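Local coordinates for phospholethanolamine N-methyltransferase 2 (Haemonchus contortus, PDB 4KRI), which probably transfers methyl groups from S-adenosylmethionine to phosphomonomethylethanolamine and related phosphobases on the route to phosphocholine, at residues N200-L214 against I233-G245. Residues are numbered along the deposited sequence; the frame is centred on the assembly and turned at random.
With SAH (S-adenosyl-L-homocysteine), chain D; 1SH (2-(methylamino)ethyl dihydrogen phosphate), chain E.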
loop_
_atom_site.group_PDB
_atom_site.type_symbol
_atom_site.label_atom_id
_atom_site.label_comp_id
_atom_site.label_asym_id
_atom_site.label_seq_id
_atom_site.Cartn_x
_atom_site.Cartn_y
_atom_site.Cartn_z
ATOM N N ASN A 200 3.524 16.182 -4.054
ATOM C CA ASN A 200 3.330 14.747 -4.321
ATOM C C ASN A 200 4.437 13.811 -3.846
ATOM O O ASN A 200 4.358 12.604 -4.082
ATOM C CB ASN A 200 3.033 14.470 -5.803
ATOM C CG ASN A 200 1.905 15.332 -6.346
ATOM O OD1 ASN A 200 0.743 15.163 -5.976
ATOM N ND2 ASN A 200 2.243 16.244 -7.248
ATOM N N PHE A 201 5.444 14.346 -3.164
ATOM C CA PHE A 201 6.561 13.524 -2.709
ATOM C C PHE A 201 6.729 13.500 -1.198
ATOM O O PHE A 201 6.505 14.507 -0.527
ATOM C CB PHE A 201 7.863 13.994 -3.366
ATOM C CG PHE A 201 7.969 13.599 -4.803
ATOM C CD1 PHE A 201 8.487 12.358 -5.153
ATOM C CD2 PHE A 201 7.515 14.446 -5.803
ATOM C CE1 PHE A 201 8.569 11.973 -6.492
ATOM C CE2 PHE A 201 7.590 14.066 -7.144
ATOM C CZ PHE A 201 8.122 12.830 -7.485
ATOM N N ILE A 202 7.158 12.345 -0.684
ATOM C CA ILE A 202 7.489 12.191 0.729
ATOM C C ILE A 202 8.938 11.701 0.822
ATOM O O ILE A 202 9.319 11.035 1.773
ATOM C CB ILE A 202 6.546 11.174 1.444
ATOM C CG1 ILE A 202 5.096 11.428 1.051
ATOM C CG2 ILE A 202 6.681 11.273 2.980
ATOM C CD1 ILE A 202 4.570 12.755 1.575
ATOM N N SER A 203 9.746 12.035 -0.181
ATOM C CA SER A 203 11.122 11.564 -0.249
ATOM C C SER A 203 12.067 12.720 -0.549
ATOM O O SER A 203 11.684 13.687 -1.216
ATOM C CB SER A 203 11.260 10.488 -1.324
ATOM O OG SER A 203 10.706 10.959 -2.544
ATOM N N PRO A 204 13.304 12.626 -0.049
ATOM C CA PRO A 204 14.340 13.648 -0.220
ATOM C C PRO A 204 14.470 14.122 -1.661
ATOM O O PRO A 204 14.594 13.301 -2.584
ATOM C CB PRO A 204 15.620 12.898 0.171
ATOM C CG PRO A 204 15.178 11.943 1.210
ATOM C CD PRO A 204 13.761 11.524 0.823
ATOM N N GLY A 205 14.412 15.435 -1.846
ATOM C CA GLY A 205 14.743 16.041 -3.122
ATOM C C GLY A 205 13.587 16.231 -4.086
ATOM O O GLY A 205 13.759 16.854 -5.134
ATOM N N GLY A 206 12.421 15.692 -3.744
ATOM C CA GLY A 206 11.225 15.884 -4.545
ATOM C C GLY A 206 11.366 15.464 -6.000
ATOM O O GLY A 206 12.067 14.497 -6.311
ATOM N N TRP A 207 10.708 16.204 -6.890
ATOM C CA TRP A 207 10.567 15.796 -8.300
ATOM C C TRP A 207 11.926 15.655 -8.994
ATOM O O TRP A 207 12.198 14.653 -9.641
ATOM C CB TRP A 207 9.699 16.810 -9.059
ATOM C CG TRP A 207 9.739 16.663 -10.582
ATOM C CD1 TRP A 207 10.733 17.083 -11.432
ATOM C CD2 TRP A 207 8.725 16.091 -11.410
ATOM N NE1 TRP A 207 10.402 16.784 -12.730
ATOM C CE2 TRP A 207 9.173 16.179 -12.747
ATOM C CE3 TRP A 207 7.487 15.506 -11.153
ATOM C CZ2 TRP A 207 8.423 15.696 -13.820
ATOM C CZ3 TRP A 207 6.742 15.030 -12.216
ATOM C CH2 TRP A 207 7.210 15.130 -13.535
ATOM N N ASN A 208 12.781 16.662 -8.863
ATOM C CA ASN A 208 14.061 16.625 -9.556
ATOM C C ASN A 208 14.926 15.457 -9.101
ATOM O O ASN A 208 15.629 14.845 -9.906
ATOM C CB ASN A 208 14.829 17.931 -9.361
ATOM C CG ASN A 208 14.218 19.083 -10.120
ATOM O OD1 ASN A 208 13.545 18.881 -11.131
ATOM N ND2 ASN A 208 14.466 20.301 -9.650
ATOM N N GLN A 209 14.892 15.150 -7.810
ATOM C CA GLN A 209 15.747 14.077 -7.317
ATOM C C GLN A 209 15.199 12.733 -7.749
ATOM O O GLN A 209 15.956 11.845 -8.139
ATOM C CB GLN A 209 15.893 14.114 -5.798
ATOM C CG GLN A 209 16.837 13.045 -5.254
ATOM C CD GLN A 209 18.285 13.238 -5.707
ATOM O OE1 GLN A 209 18.818 14.344 -5.659
ATOM N NE2 GLN A 209 18.929 12.151 -6.137
ATOM N N ASN A 210 13.887 12.572 -7.675
ATOM C CA ASN A 210 13.310 11.309 -8.107
ATOM C C ASN A 210 13.580 11.036 -9.583
ATOM O O ASN A 210 13.781 9.887 -9.983
ATOM C CB ASN A 210 11.820 11.231 -7.800
ATOM C CG ASN A 210 11.323 9.810 -7.800
ATOM O OD1 ASN A 210 11.684 9.024 -6.918
ATOM N ND2 ASN A 210 10.531 9.455 -8.804
ATOM N N LEU A 211 13.615 12.085 -10.396
ATOM C CA LEU A 211 13.892 11.886 -11.816
ATOM C C LEU A 211 15.323 11.397 -12.015
ATOM O O LEU A 211 15.587 10.530 -12.847
ATOM C CB LEU A 211 13.666 13.177 -12.608
ATOM C CG LEU A 211 13.871 13.070 -14.117
ATOM C CD1 LEU A 211 12.820 12.141 -14.723
ATOM C CD2 LEU A 211 13.807 14.441 -14.765
ATOM N N ALA A 212 16.248 11.959 -11.246
ATOM C CA ALA A 212 17.647 11.554 -11.328
ATOM C C ALA A 212 17.797 10.084 -10.929
ATOM O O ALA A 212 18.556 9.345 -11.549
ATOM C CB ALA A 212 18.510 12.452 -10.447
ATOM N N ILE A 213 17.051 9.659 -9.910
ATOM C CA ILE A 213 17.084 8.262 -9.476
ATOM C C ILE A 213 16.489 7.327 -10.533
ATOM O O ILE A 213 17.060 6.275 -10.831
ATOM C CB ILE A 213 16.360 8.090 -8.129
ATOM C CG1 ILE A 213 17.077 8.933 -7.077
ATOM C CG2 ILE A 213 16.310 6.631 -7.699
ATOM C CD1 ILE A 213 16.562 8.744 -5.706
ATOM N N LEU A 214 15.357 7.711 -11.119
ATOM C CA LEU A 214 14.728 6.879 -12.150
ATOM C C LEU A 214 15.651 6.630 -13.336
ATOM O O LEU A 214 15.630 5.554 -13.939
ATOM C CB LEU A 214 13.441 7.526 -12.658
ATOM C CG LEU A 214 12.264 7.397 -11.700
ATOM C CD1 LEU A 214 11.045 8.147 -12.258
ATOM C CD2 LEU A 214 11.932 5.926 -11.463
ATOM N N ILE A 233 2.201 9.144 -1.437
ATOM C CA ILE A 233 1.096 9.889 -2.037
ATOM C C ILE A 233 1.173 9.965 -3.558
ATOM O O ILE A 233 0.392 10.686 -4.190
ATOM C CB ILE A 233 0.917 11.291 -1.420
ATOM C CG1 ILE A 233 2.154 12.158 -1.642
ATOM C CG2 ILE A 233 0.583 11.183 0.058
ATOM C CD1 ILE A 233 1.971 13.579 -1.113
ATOM N N GLY A 234 2.100 9.203 -4.143
ATOM C CA GLY A 234 1.989 8.866 -5.558
ATOM C C GLY A 234 2.891 9.612 -6.531
ATOM O O GLY A 234 2.925 9.280 -7.722
ATOM N N GLY A 235 3.607 10.618 -6.043
ATOM C CA GLY A 235 4.406 11.465 -6.913
ATOM C C GLY A 235 5.383 10.726 -7.804
ATOM O O GLY A 235 5.506 11.038 -8.995
ATOM N N GLY A 236 6.066 9.744 -7.235
ATOM C CA GLY A 236 7.028 8.950 -7.984
ATOM C C GLY A 236 6.388 8.082 -9.047
ATOM O O GLY A 236 6.889 8.003 -10.178
ATOM N N ALA A 237 5.291 7.407 -8.699
ATOM C CA ALA A 237 4.606 6.576 -9.677
ATOM C C ALA A 237 4.071 7.419 -10.820
ATOM O O ALA A 237 4.179 7.043 -11.995
ATOM C CB ALA A 237 3.468 5.789 -9.029
ATOM N N ARG A 238 3.466 8.551 -10.474
ATOM C CA ARG A 238 2.897 9.433 -11.475
ATOM C C ARG A 238 3.980 9.981 -12.403
ATOM O O ARG A 238 3.752 10.163 -13.603
ATOM C CB ARG A 238 2.111 10.566 -10.793
ATOM C CG ARG A 238 0.830 10.074 -10.089
ATOM C CD ARG A 238 -0.232 9.649 -11.089
ATOM N NE ARG A 238 -0.597 10.794 -11.928
ATOM C CZ ARG A 238 -1.381 11.791 -11.535
ATOM N NH1 ARG A 238 -1.916 11.789 -10.319
ATOM N NH2 ARG A 238 -1.639 12.798 -12.362
ATOM N N GLN A 239 5.157 10.235 -11.840
ATOM C CA GLN A 239 6.298 10.724 -12.614
ATOM C C GLN A 239 6.887 9.663 -13.547
ATOM O O GLN A 239 7.247 9.956 -14.690
ATOM C CB GLN A 239 7.391 11.212 -11.668
ATOM C CG GLN A 239 8.609 11.755 -12.376
ATOM C CD GLN A 239 9.686 12.153 -11.386
ATOM O OE1 GLN A 239 9.978 11.405 -10.459
ATOM N NE2 GLN A 239 10.266 13.330 -11.571
ATOM N N ALA A 240 6.994 8.436 -13.052
ATOM C CA ALA A 240 7.447 7.329 -13.896
ATOM C C ALA A 240 6.527 7.167 -15.104
ATOM O O ALA A 240 6.985 6.946 -16.238
ATOM C CB ALA A 240 7.525 6.032 -13.082
ATOM N N ALA A 241 5.222 7.298 -14.873
ATOM C CA ALA A 241 4.271 7.173 -15.959
ATOM C C ALA A 241 4.367 8.381 -16.892
ATOM O O ALA A 241 4.399 8.226 -18.122
ATOM C CB ALA A 241 2.849 7.025 -15.424
ATOM N N SER A 242 4.407 9.586 -16.334
ATOM C CA SER A 242 4.316 10.764 -17.206
ATOM C C SER A 242 5.606 11.031 -17.983
ATOM O O SER A 242 5.563 11.515 -19.113
ATOM C CB SER A 242 3.894 12.008 -16.426
ATOM O OG SER A 242 4.872 12.333 -15.460
ATOM N N GLU A 243 6.744 10.695 -17.390
ATOM C CA GLU A 243 8.043 10.978 -18.001
ATOM C C GLU A 243 8.539 9.868 -18.913
ATOM O O GLU A 243 9.187 10.137 -19.927
ATOM C CB GLU A 243 9.094 11.216 -16.913
ATOM C CG GLU A 243 8.946 12.539 -16.193
ATOM C CD GLU A 243 9.349 13.719 -17.065
ATOM O OE1 GLU A 243 10.402 13.638 -17.747
ATOM O OE2 GLU A 243 8.609 14.726 -17.070
ATOM N N PHE A 244 8.261 8.623 -18.540
ATOM C CA PHE A 244 8.771 7.489 -19.305
ATOM C C PHE A 244 7.686 6.645 -19.958
ATOM O O PHE A 244 7.993 5.739 -20.732
ATOM C CB PHE A 244 9.652 6.613 -18.410
ATOM C CG PHE A 244 10.847 7.336 -17.855
ATOM C CD1 PHE A 244 12.029 7.400 -18.576
ATOM C CD2 PHE A 244 10.787 7.958 -16.611
ATOM C CE1 PHE A 244 13.130 8.067 -18.074
ATOM C CE2 PHE A 244 11.881 8.626 -16.104
ATOM C CZ PHE A 244 13.059 8.676 -16.833
ATOM N N GLY A 245 6.420 6.920 -19.654
ATOM C CA GLY A 245 5.341 6.155 -20.259
ATOM C C GLY A 245 5.244 4.737 -19.721
ATOM O O GLY A 245 4.705 3.843 -20.387
HETATM N N SAH D . 8.025 6.382 -2.438
HETATM C CA SAH D . 7.257 7.580 -2.007
HETATM C CB SAH D . 6.837 7.432 -0.493
HETATM C CG SAH D . 7.945 7.458 0.554
HETATM S SD SAH D . 7.310 7.225 2.245
HETATM C C SAH D . 7.980 8.830 -2.322
HETATM O O SAH D . 9.031 8.795 -2.945
HETATM O OXT SAH D . 7.412 9.898 -2.161
HETATM C "C5'" SAH D . 7.412 5.468 2.635
HETATM C "C4'" SAH D . 6.232 4.716 2.374
HETATM O "O4'" SAH D . 6.541 3.305 2.525
HETATM C "C3'" SAH D . 5.195 5.000 3.392
HETATM O "O3'" SAH D . 4.051 5.506 2.739
HETATM C "C2'" SAH D . 4.896 3.714 4.025
HETATM O "O2'" SAH D . 3.530 3.557 4.329
HETATM C "C1'" SAH D . 5.367 2.732 3.004
HETATM N N9 SAH D . 5.591 1.355 3.567
HETATM C C8 SAH D . 6.367 1.023 4.624
HETATM N N7 SAH D . 6.350 -0.307 4.752
HETATM C C5 SAH D . 5.584 -0.827 3.771
HETATM C C6 SAH D . 5.220 -2.136 3.429
HETATM N N6 SAH D . 5.657 -3.219 4.160
HETATM N N1 SAH D . 4.416 -2.308 2.357
HETATM C C2 SAH D . 3.978 -1.270 1.636
HETATM N N3 SAH D . 4.315 -0.003 1.935
HETATM C C4 SAH D . 5.101 0.245 3.000
HETATM O O4 1SH E . 13.315 11.783 7.748
HETATM P P1 1SH E . 12.105 11.194 8.469
HETATM O O1 1SH E . 12.494 10.181 9.471
HETATM O O3 1SH E . 11.302 12.358 9.165
HETATM O O2 1SH E . 11.194 10.468 7.396
HETATM C C1 1SH E . 10.818 11.145 6.313
HETATM C C2 1SH E . 10.136 10.330 5.222
HETATM N N1 1SH E . 10.931 9.342 4.547
HETATM C C3 1SH E . 10.068 8.596 3.705
HETATM O O HOH W 1 4.719 10.310 -2.474
HETATM O O HOH W 2 9.117 6.937 -9.630
#
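Q239 reaches out of helix 235-244 and joins helix 206-214 with both ends of its amide. Its OE1 takes a short, nearly straight bond from N210 ND2, 2.6 Å long; the two amides are almost coplanar, and the donor approaches close to the line of the C=O. Its NE2 gives a bond of 3.0 Å to W207 O, meeting that carbonyl from above its plane, while L211 N, the helix's own donor, comes from the opposite face. With CG anti to the backbone N (chi1 -179°) and the chain extended beyond it, Q239 carries its amide across the gap, and the two bonds fix its rotation. The same NE2 lies 3.1 Å above the W207 ring plane, and Q239 CG sits over the face of the six-membered ring in a CH-pi contact. E243 OE2 meets the indole at its edge, 3.4 Å from W207 CZ2. Q239 thus sits as a knob in a hole formed by W207, N210, L211 and L214, and beyond it the side chains of L211 and L214 pack against F244.

At the other end the F201 ring lies between G206 C, over the centre of one face, and G235 CA, over the other. The same CA makes a C-H...O contact of 3.1 Å with N200 O. That carbonyl receives only a weak bond from G235 N, but also one from water 1, which donates as well to SAH OXT at 2.7 Å and accepts a weak bond from I233 N. I202 N binds OXT directly, and S203 OG binds SAH O. The glycine-rich turn entering helix 235-244 follows strand 225-229, as in the first conserved motif of Rossmann-like class I methyltransferases; here the 200-203 loop lies across it and holds the homocysteine carboxylate directly, the turn through the water.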